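Local coordinates for protein chaperone SycD (Chlamydia pneumoniae, PDB 4NRH) that binds the gatekeeper protein CopN as a type III secretion chaperone of the LcrH/SycD family, and probably takes part in translocator secretion, at residues Lys95-Leu100 against Leu114-Val119; Leu123-Pro128 against Trp155-His160; Leu46-Lys51 against Phe88-Val93. All coordinates share one frame; numbering follows the deposited sequence.

Contact 1: residues Lys95-Leu100 against Leu114-Val119; sequences KFWFSL and LHAYGV
Val119 sets its CG1 methyl squarely over the five-membered ring of Trp97, a CH-pi interaction in an interface with no hydrogen bond between its two segments. CG1 stands 3.3 Å from the centroid of that ring and only 6° off its normal. It reaches this place because CG1 is anti to the backbone N (chi1 171°). The other methyl, CG2, faces the six-membered part of the indole and also lies over one face of the His115 ring.

The aromatic pairs are of a looser kind. His115 CE1 approaches Trp97 CZ3 at 3.7 Å with the ring planes strongly inclined, in an arrangement that is neither a stack nor an edge-to-face pair. On another flank, Phe98 and Tyr117 meet rim to rim, Phe98 CE1 lying 3.6 Å from Tyr117 CE1 and the planes 84° apart.

Small-residue packing fills the middle. Ala116 CB sits 3.5 Å from the carbonyl O of Trp97 and also lies at the edge of the indole, near CE3, so the two backbones can come close where Trp97 and Ala116 face each other. Leu100 borders the same methyl with its CG.

The polar ends look elsewhere: Trp97 NE1 bonds to Pro91 O and Tyr117 OH to His105 ND1. The axes of 95-100 and 114-119 approach to 7.9 Å and run antiparallel; the helices they belong to, 94-106 and 110-123, form the antiparallel helical hairpin of a tetratricopeptide repeat.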
loop_
_atom_site.group_PDB
_atom_site.type_symbol
_atom_site.label_atom_id
_atom_site.label_comp_id
_atom_site.label_asym_id
_atom_site.label_seq_id
_atom_site.Cartn_x
_atom_site.Cartn_y
_atom_site.Cartn_z
ATOM N N LYS D 95 9.376 22.970 11.706
ATOM C CA LYS D 95 8.143 23.723 11.496
ATOM C C LYS D 95 7.002 22.821 11.028
ATOM O O LYS D 95 5.831 23.173 11.173
ATOM C CB LYS D 95 8.366 24.865 10.501
ATOM C CG LYS D 95 8.521 24.445 9.053
ATOM C CD LYS D 95 8.713 25.669 8.170
ATOM C CE LYS D 95 8.779 25.297 6.699
ATOM N NZ LYS D 95 8.969 26.497 5.837
ATOM N N PHE D 96 7.339 21.662 10.468
ATOM C CA PHE D 96 6.320 20.688 10.082
ATOM C C PHE D 96 5.645 20.128 11.329
ATOM O O PHE D 96 4.419 20.084 11.419
ATOM C CB PHE D 96 6.919 19.544 9.257
ATOM C CG PHE D 96 7.384 19.950 7.884
ATOM C CD1 PHE D 96 7.153 21.227 7.397
ATOM C CD2 PHE D 96 8.044 19.039 7.072
ATOM C CE1 PHE D 96 7.583 21.593 6.135
ATOM C CE2 PHE D 96 8.476 19.400 5.808
ATOM C CZ PHE D 96 8.244 20.677 5.339
ATOM N N TRP D 97 6.461 19.706 12.288
ATOM C CA TRP D 97 5.969 19.202 13.565
ATOM C C TRP D 97 5.238 20.277 14.366
ATOM O O TRP D 97 4.241 19.996 15.033
ATOM C CB TRP D 97 7.126 18.647 14.396
ATOM C CG TRP D 97 7.606 17.297 13.966
ATOM C CD1 TRP D 97 8.704 17.020 13.206
ATOM C CD2 TRP D 97 7.019 16.035 14.299
ATOM N NE1 TRP D 97 8.831 15.663 13.035
ATOM C CE2 TRP D 97 7.807 15.035 13.697
ATOM C CE3 TRP D 97 5.900 15.652 15.045
ATOM C CZ2 TRP D 97 7.516 13.679 13.820
ATOM C CZ3 TRP D 97 5.610 14.306 15.163
ATOM C CH2 TRP D 97 6.413 13.336 14.553
ATOM N N PHE D 98 5.742 21.506 14.302
ATOM C CA PHE D 98 5.181 22.604 15.081
ATOM C C PHE D 98 3.784 22.952 14.580
ATOM O O PHE D 98 2.856 23.130 15.369
ATOM C CB PHE D 98 6.091 23.834 15.014
ATOM C CG PHE D 98 5.988 24.735 16.214
ATOM C CD1 PHE D 98 5.107 24.449 17.245
ATOM C CD2 PHE D 98 6.772 25.872 16.308
ATOM C CE1 PHE D 98 5.013 25.277 18.348
ATOM C CE2 PHE D 98 6.682 26.706 17.409
ATOM C CZ PHE D 98 5.802 26.408 18.429
ATOM N N SER D 99 3.645 23.046 13.262
ATOM C CA SER D 99 2.355 23.332 12.649
ATOM C C SER D 99 1.388 22.168 12.840
ATOM O O SER D 99 0.179 22.369 12.958
ATOM C CB SER D 99 2.529 23.643 11.162
ATOM O OG SER D 99 3.265 24.840 10.976
ATOM N N LEU D 100 1.925 20.952 12.866
ATOM C CA LEU D 100 1.118 19.770 13.147
ATOM C C LEU D 100 0.607 19.829 14.582
ATOM O O LEU D 100 -0.556 19.530 14.854
ATOM C CB LEU D 100 1.925 18.489 12.917
ATOM C CG LEU D 100 1.265 17.176 13.347
ATOM C CD1 LEU D 100 -0.101 17.010 12.692
ATOM C CD2 LEU D 100 2.163 15.988 13.034
ATOM N N LEU D 114 0.874 17.250 22.127
ATOM C CA LEU D 114 2.021 17.221 23.029
ATOM C C LEU D 114 3.225 16.534 22.396
ATOM O O LEU D 114 4.352 17.020 22.498
ATOM C CB LEU D 114 1.647 16.516 24.334
ATOM C CG LEU D 114 0.852 17.343 25.343
ATOM C CD1 LEU D 114 0.187 16.440 26.367
ATOM C CD2 LEU D 114 1.766 18.348 26.021
ATOM N N HIS D 115 2.981 15.398 21.749
ATOM C CA HIS D 115 4.039 14.645 21.085
ATOM C C HIS D 115 4.715 15.461 19.987
ATOM O O HIS D 115 5.940 15.462 19.871
ATOM C CB HIS D 115 3.487 13.344 20.500
ATOM C CG HIS D 115 4.479 12.586 19.677
ATOM N ND1 HIS D 115 4.362 12.447 18.308
ATOM C CD2 HIS D 115 5.612 11.930 20.024
ATOM C CE1 HIS D 115 5.375 11.735 17.852
ATOM N NE2 HIS D 115 6.150 11.408 18.874
ATOM N N ALA D 116 3.910 16.153 19.186
ATOM C CA ALA D 116 4.428 16.963 18.089
ATOM C C ALA D 116 5.257 18.132 18.613
ATOM O O ALA D 116 6.310 18.456 18.060
ATOM C CB ALA D 116 3.287 17.467 17.217
ATOM N N TYR D 117 4.774 18.764 19.680
ATOM C CA TYR D 117 5.512 19.838 20.342
ATOM C C TYR D 117 6.838 19.332 20.902
ATOM O O TYR D 117 7.861 20.015 20.818
ATOM C CB TYR D 117 4.676 20.455 21.466
ATOM C CG TYR D 117 3.534 21.325 20.991
ATOM C CD1 TYR D 117 3.631 22.053 19.813
ATOM C CD2 TYR D 117 2.363 21.427 21.730
ATOM C CE1 TYR D 117 2.590 22.855 19.380
ATOM C CE2 TYR D 117 1.317 22.225 21.306
ATOM C CZ TYR D 117 1.435 22.936 20.132
ATOM O OH TYR D 117 0.393 23.729 19.712
ATOM N N GLY D 118 6.810 18.133 21.476
ATOM C CA GLY D 118 7.998 17.525 22.049
ATOM C C GLY D 118 9.070 17.248 21.013
ATOM O O GLY D 118 10.257 17.444 21.270
ATOM N N VAL D 119 8.648 16.789 19.839
ATOM C CA VAL D 119 9.575 16.535 18.743
ATOM C C VAL D 119 10.169 17.846 18.233
ATOM O O VAL D 119 11.365 17.927 17.946
ATOM C CB VAL D 119 8.886 15.794 17.581
ATOM C CG1 VAL D 119 9.804 15.727 16.372
ATOM C CG2 VAL D 119 8.476 14.396 18.017
#

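Contact 2: residues Leu123-Pro128 against Trp155-His160; sequences LRDKDP and WVRAQH
Arg157 reaches across to Asp125 with its guanidinium presented side-on, NE and NH2 each taking a different oxygen of the same residue. NE donates to the backbone O of Asp125 at 2.8 Å, meeting it nearly along the C=O axis and close to the guanidinium plane, although the bond is bent to 140° at the hydrogen. NH2 makes the straighter bond, to Asp125 OD1 at 3.0 Å (163°), and this one is also a salt bridge. It uses the syn side of the carboxylate. The two flat groups are far from coplanar, their planes 64° apart, consistent with NE being engaged by the main chain and not by the second carboxylate oxygen. The remaining nitrogen, NH1, bonds to Met153 O, so all three guanidinium nitrogens have acceptors and the rotation of the group should be well fixed.

Behind this polar tip, the Arg157 chain runs extended from CG to NE beside the loop backbone. Its CB lies 3.6 Å from Lys126 O and 3.8 Å from Pro128 CB, the proline ring crossing it obliquely. Pro128 CB also meets Ala158 CB at 4.0 Å. A water donates both to Lys126 O and to Arg157 O, joining the backbones.

Within the loop, Arg124 NH1 forms a salt bridge with Asp127 OD2 at 2.7 Å, joining the two ends of the type I turn from Arg124 to Asp127. Asp127 OD1 accepts from Tyr129 N and so caps the start of helix 129-140. The arrangement is that of an inter-helix loop in a helical-repeat fold: the connection between helices 110-123 and 129-140 is clasped by an arginine near the C-terminal end of helix 147-158.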
loop_
_atom_site.group_PDB
_atom_site.type_symbol
_atom_site.label_atom_id
_atom_site.label_comp_id
_atom_site.label_asym_id
_atom_site.label_seq_id
_atom_site.Cartn_x
_atom_site.Cartn_y
_atom_site.Cartn_z
ATOM N N LEU D 123 14.152 18.884 17.850
ATOM C CA LEU D 123 14.710 19.351 16.586
ATOM C C LEU D 123 15.179 20.802 16.675
ATOM O O LEU D 123 15.997 21.251 15.871
ATOM C CB LEU D 123 13.678 19.203 15.467
ATOM C CG LEU D 123 13.192 17.782 15.168
ATOM C CD1 LEU D 123 12.082 17.804 14.126
ATOM C CD2 LEU D 123 14.342 16.893 14.713
ATOM N N ARG D 124 14.654 21.530 17.656
ATOM C CA ARG D 124 14.879 22.967 17.756
ATOM C C ARG D 124 15.089 23.360 19.218
ATOM O O ARG D 124 14.231 23.999 19.829
ATOM C CB ARG D 124 13.695 23.728 17.157
ATOM C CG ARG D 124 14.000 25.141 16.701
ATOM C CD ARG D 124 12.710 25.932 16.542
ATOM N NE ARG D 124 11.964 25.566 15.344
ATOM C CZ ARG D 124 10.730 25.985 15.080
ATOM N NH1 ARG D 124 10.102 26.781 15.934
ATOM N NH2 ARG D 124 10.122 25.605 13.965
ATOM N N ASP D 125 16.234 22.965 19.768
ATOM C CA ASP D 125 16.504 23.068 21.202
ATOM C C ASP D 125 16.432 24.486 21.775
ATOM O O ASP D 125 16.020 24.673 22.920
ATOM C CB ASP D 125 17.884 22.476 21.507
ATOM C CG ASP D 125 18.088 22.204 22.985
ATOM O OD1 ASP D 125 17.080 22.059 23.709
ATOM O OD2 ASP D 125 19.255 22.138 23.423
ATOM N N LYS D 126 16.833 25.480 20.989
ATOM C CA LYS D 126 16.922 26.850 21.493
ATOM C C LYS D 126 15.562 27.530 21.659
ATOM O O LYS D 126 15.438 28.502 22.402
ATOM C CB LYS D 126 17.806 27.694 20.572
ATOM C CG LYS D 126 19.264 27.260 20.544
ATOM C CD LYS D 126 20.072 28.092 19.562
ATOM C CE LYS D 126 21.528 27.656 19.534
ATOM N NZ LYS D 126 22.305 28.368 18.480
ATOM N N ASP D 127 14.551 27.017 20.966
ATOM C CA ASP D 127 13.223 27.628 20.974
ATOM C C ASP D 127 12.449 27.286 22.248
ATOM O O ASP D 127 12.216 26.114 22.539
ATOM C CB ASP D 127 12.434 27.176 19.743
ATOM C CG ASP D 127 11.253 28.076 19.431
ATOM O OD1 ASP D 127 10.908 28.936 20.266
ATOM O OD2 ASP D 127 10.660 27.916 18.344
ATOM N N PRO D 128 12.049 28.316 23.012
ATOM C CA PRO D 128 11.242 28.122 24.223
ATOM C C PRO D 128 9.769 27.830 23.931
ATOM O O PRO D 128 9.101 27.196 24.748
ATOM C CB PRO D 128 11.387 29.461 24.953
ATOM C CG PRO D 128 11.637 30.448 23.866
ATOM C CD PRO D 128 12.471 29.719 22.852
ATOM N N TRP D 155 11.257 28.679 30.164
ATOM C CA TRP D 155 11.851 29.775 30.924
ATOM C C TRP D 155 13.359 29.890 30.716
ATOM O O TRP D 155 13.877 30.983 30.487
ATOM C CB TRP D 155 11.547 29.604 32.414
ATOM C CG TRP D 155 12.281 30.569 33.291
ATOM C CD1 TRP D 155 13.275 30.275 34.177
ATOM C CD2 TRP D 155 12.080 31.985 33.368
ATOM N NE1 TRP D 155 13.707 31.420 34.803
ATOM C CE2 TRP D 155 12.989 32.484 34.323
ATOM C CE3 TRP D 155 11.220 32.880 32.723
ATOM C CZ2 TRP D 155 13.062 33.836 34.647
ATOM C CZ3 TRP D 155 11.295 34.222 33.047
ATOM C CH2 TRP D 155 12.210 34.687 34.000
ATOM N N VAL D 156 14.056 28.762 30.817
ATOM C CA VAL D 156 15.506 28.723 30.645
ATOM C C VAL D 156 15.908 29.250 29.270
ATOM O O VAL D 156 16.855 30.028 29.140
ATOM C CB VAL D 156 16.052 27.290 30.830
ATOM C CG1 VAL D 156 17.489 27.191 30.341
ATOM C CG2 VAL D 156 15.952 26.869 32.288
ATOM N N ARG D 157 15.167 28.829 28.251
ATOM C CA ARG D 157 15.451 29.217 26.874
ATOM C C ARG D 157 14.956 30.625 26.546
ATOM O O ARG D 157 15.437 31.250 25.601
ATOM C CB ARG D 157 14.825 28.206 25.912
ATOM C CG ARG D 157 15.504 26.846 25.927
ATOM C CD ARG D 157 14.531 25.735 25.570
ATOM N NE ARG D 157 15.181 24.427 25.540
ATOM C CZ ARG D 157 15.427 23.688 26.618
ATOM N NH1 ARG D 157 15.077 24.125 27.819
ATOM N NH2 ARG D 157 16.025 22.511 26.494
ATOM N N ALA D 158 13.999 31.120 27.326
ATOM C CA ALA D 158 13.381 32.415 27.050
ATOM C C ALA D 158 14.175 33.589 27.619
ATOM O O ALA D 158 14.345 34.610 26.953
ATOM C CB ALA D 158 11.958 32.444 27.590
ATOM N N GLN D 159 14.656 33.443 28.850
ATOM C CA GLN D 159 15.357 34.532 29.526
ATOM C C GLN D 159 16.691 34.865 28.861
ATOM O O GLN D 159 17.204 34.087 28.054
ATOM C CB GLN D 159 15.587 34.188 30.999
ATOM C CG GLN D 159 16.463 32.968 31.229
ATOM C CD GLN D 159 16.617 32.634 32.700
ATOM O OE1 GLN D 159 16.069 33.317 33.564
ATOM N NE2 GLN D 159 17.370 31.579 32.993
ATOM N N HIS D 160 17.212 36.047 29.189
ATOM C CA HIS D 160 18.523 36.532 28.742
ATOM C C HIS D 160 18.582 36.902 27.257
ATOM O O HIS D 160 19.437 37.685 26.848
ATOM C CB HIS D 160 19.616 35.507 29.064
ATOM C CG HIS D 160 19.600 35.036 30.484
ATOM N ND1 HIS D 160 19.864 33.731 30.839
ATOM C CD2 HIS D 160 19.346 35.695 31.639
ATOM C CE1 HIS D 160 19.778 33.607 32.151
ATOM N NE2 HIS D 160 19.464 34.785 32.661
HETATM O O HOH W 1 17.470 29.702 24.173
#

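Contact 3: residues Leu46-Lys51 against Phe88-Val93; sequences LDTYQK and FFNPFV
Thr48 meets the other segment with two parts of its side chain. Its CB lies 3.4 Å from Phe89 O, and its CG2 methyl touches the edge of the Phe92 ring at CE2, 3.7 Å away and near the ring plane. The hydroxyl is turned to its own helix: OG1 lies between the backbone N and the carbonyl carbon (chi1 64°), where it accepts from Lys51 N as the N-cap.

Tyr49 follows with a ring almost parallel to that of Phe88, the planes 7° apart. The rings are slid so far that they barely overlap, and the touch is between Tyr49 CD2 and Phe88 CZ at 3.8 Å. The Tyr49 backbone N is held by a water that in turn donates to Phe88 O. The Tyr49 CB reaches the edge of the Phe89 ring.

Gln50 takes part in both direct hydrogen bonds, once as donor and once as acceptor. Its backbone N donates to Phe89 O at 2.9 Å, linking the first turn of one helix to the last of another. Its OE1 takes Asn90 ND2 at 2.6 Å, with CG anti to the backbone N (chi1 162°) and the chain extended beyond it. Asn90 uses its other amide atom, OD1, to accept from Phe92 N in an Asx turn.

The short helix 49-52 is thereby fastened to the C-terminal end of helix 76-89. Helix 57-72 packs on Gln50, Phe89 and Asn90, helices 9-19 and 31-35 adjoin the aromatic rings, and Ser278 of the CopN chain packs on Tyr49 and Phe88.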
loop_
_atom_site.group_PDB
_atom_site.type_symbol
_atom_site.label_atom_id
_atom_site.label_comp_id
_atom_site.label_asym_id
_atom_site.label_seq_id
_atom_site.Cartn_x
_atom_site.Cartn_y
_atom_site.Cartn_z
ATOM N N LEU D 46 19.813 7.061 7.906
ATOM C CA LEU D 46 18.752 6.622 7.006
ATOM C C LEU D 46 18.261 7.772 6.137
ATOM O O LEU D 46 18.039 8.881 6.627
ATOM C CB LEU D 46 17.583 6.033 7.799
ATOM C CG LEU D 46 17.589 4.527 8.057
ATOM C CD1 LEU D 46 16.366 4.125 8.867
ATOM C CD2 LEU D 46 17.642 3.754 6.747
ATOM N N ASP D 47 18.099 7.508 4.845
ATOM C CA ASP D 47 17.511 8.483 3.936
ATOM C C ASP D 47 16.052 8.744 4.282
ATOM O O ASP D 47 15.307 7.818 4.600
ATOM C CB ASP D 47 17.626 8.011 2.484
ATOM C CG ASP D 47 19.032 8.143 1.938
ATOM O OD1 ASP D 47 19.871 8.788 2.602
ATOM O OD2 ASP D 47 19.299 7.604 0.843
ATOM N N THR D 48 15.649 10.008 4.218
ATOM C CA THR D 48 14.244 10.360 4.372
ATOM C C THR D 48 13.483 9.937 3.122
ATOM O O THR D 48 14.087 9.679 2.080
ATOM C CB THR D 48 14.053 11.868 4.604
ATOM O OG1 THR D 48 14.491 12.588 3.446
ATOM C CG2 THR D 48 14.847 12.332 5.820
ATOM N N TYR D 49 12.161 9.864 3.220
ATOM C CA TYR D 49 11.346 9.497 2.067
ATOM C C TYR D 49 11.289 10.626 1.042
ATOM O O TYR D 49 11.016 10.386 -0.134
ATOM C CB TYR D 49 9.944 9.077 2.509
ATOM C CG TYR D 49 9.925 7.665 3.053
ATOM C CD1 TYR D 49 10.239 6.588 2.236
ATOM C CD2 TYR D 49 9.615 7.410 4.381
ATOM C CE1 TYR D 49 10.237 5.295 2.721
ATOM C CE2 TYR D 49 9.609 6.120 4.878
ATOM C CZ TYR D 49 9.922 5.066 4.042
ATOM O OH TYR D 49 9.916 3.779 4.527
ATOM N N GLN D 50 11.534 11.854 1.490
ATOM C CA GLN D 50 11.709 12.968 0.565
ATOM C C GLN D 50 12.883 12.668 -0.360
ATOM O O GLN D 50 12.802 12.844 -1.577
ATOM C CB GLN D 50 11.952 14.278 1.313
ATOM C CG GLN D 50 12.557 15.362 0.435
ATOM C CD GLN D 50 12.882 16.634 1.192
ATOM O OE1 GLN D 50 12.904 16.652 2.422
ATOM N NE2 GLN D 50 13.142 17.707 0.455
ATOM N N LYS D 51 13.976 12.210 0.243
ATOM C CA LYS D 51 15.178 11.833 -0.490
ATOM C C LYS D 51 14.909 10.656 -1.421
ATOM O O LYS D 51 15.228 10.705 -2.610
ATOM C CB LYS D 51 16.302 11.486 0.488
ATOM C CG LYS D 51 17.522 10.850 -0.152
ATOM C CD LYS D 51 18.295 11.856 -0.984
ATOM C CE LYS D 51 19.671 11.321 -1.347
ATOM N NZ LYS D 51 20.482 12.326 -2.088
ATOM N N PHE D 88 5.992 12.764 7.311
ATOM C CA PHE D 88 6.313 11.461 6.738
ATOM C C PHE D 88 7.465 11.563 5.743
ATOM O O PHE D 88 8.354 10.713 5.718
ATOM C CB PHE D 88 5.076 10.856 6.063
ATOM C CG PHE D 88 5.374 9.667 5.191
ATOM C CD1 PHE D 88 5.468 8.398 5.739
ATOM C CD2 PHE D 88 5.537 9.814 3.822
ATOM C CE1 PHE D 88 5.737 7.301 4.941
ATOM C CE2 PHE D 88 5.806 8.721 3.019
ATOM C CZ PHE D 88 5.905 7.463 3.579
ATOM N N PHE D 89 7.441 12.610 4.923
ATOM C CA PHE D 89 8.466 12.814 3.906
ATOM C C PHE D 89 9.783 13.311 4.497
ATOM O O PHE D 89 10.856 12.845 4.115
ATOM C CB PHE D 89 7.963 13.791 2.842
ATOM C CG PHE D 89 6.958 13.191 1.903
ATOM C CD1 PHE D 89 7.185 11.952 1.327
ATOM C CD2 PHE D 89 5.782 13.859 1.602
ATOM C CE1 PHE D 89 6.263 11.392 0.464
ATOM C CE2 PHE D 89 4.854 13.302 0.741
ATOM C CZ PHE D 89 5.096 12.068 0.172
ATOM N N ASN D 90 9.701 14.259 5.425
ATOM C CA ASN D 90 10.893 14.786 6.078
ATOM C C ASN D 90 10.587 15.185 7.519
ATOM O O ASN D 90 10.170 16.313 7.779
ATOM C CB ASN D 90 11.448 15.984 5.299
ATOM C CG ASN D 90 12.844 16.391 5.752
ATOM O OD1 ASN D 90 13.276 16.070 6.860
ATOM N ND2 ASN D 90 13.555 17.110 4.890
ATOM N N PRO D 91 10.800 14.254 8.461
ATOM C CA PRO D 91 10.487 14.459 9.880
ATOM C C PRO D 91 11.523 15.301 10.621
ATOM O O PRO D 91 11.411 15.466 11.836
ATOM C CB PRO D 91 10.466 13.035 10.435
ATOM C CG PRO D 91 11.436 12.300 9.581
ATOM C CD PRO D 91 11.321 12.899 8.202
ATOM N N PHE D 92 12.514 15.825 9.906
ATOM C CA PHE D 92 13.561 16.623 10.538
ATOM C C PHE D 92 13.345 18.119 10.338
ATOM O O PHE D 92 14.170 18.932 10.751
ATOM C CB PHE D 92 14.937 16.210 10.010
ATOM C CG PHE D 92 15.273 14.770 10.270
ATOM C CD1 PHE D 92 15.712 14.363 11.519
ATOM C CD2 PHE D 92 15.148 13.822 9.267
ATOM C CE1 PHE D 92 16.019 13.040 11.765
ATOM C CE2 PHE D 92 15.455 12.495 9.507
ATOM C CZ PHE D 92 15.891 12.105 10.759
ATOM N N VAL D 93 12.232 18.479 9.706
ATOM C CA VAL D 93 11.865 19.882 9.567
ATOM C C VAL D 93 10.962 20.279 10.729
ATOM O O VAL D 93 9.815 19.839 10.813
ATOM C CB VAL D 93 11.155 20.162 8.234
ATOM C CG1 VAL D 93 10.861 21.649 8.093
ATOM C CG2 VAL D 93 12.000 19.666 7.069
HETATM O O HOH W 2 11.265 9.990 5.973
#

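How the contacts relate
Contact 1 is the core example, its centre about 3 Å from the centre of the chain, and is built on apolar and aromatic packing between two consecutive helices. Contacts 2 and 3 lie farther out, their centres about 17 Å and 13 Å from that point, and join loops and helix ends with hydrogen bonds. Their chemistry differs: contact 2, partly buried, adds a salt bridge and a bridging water to proline packing, whereas contact 3 combines neutral amides with aromatic rings next to CopN. The three are sequential along the chain yet physically continuous. The Trp97-Pro91 bond ties contact 1 to contact 3, while Leu123 of contact 2 packs against both Trp97 and Pro91.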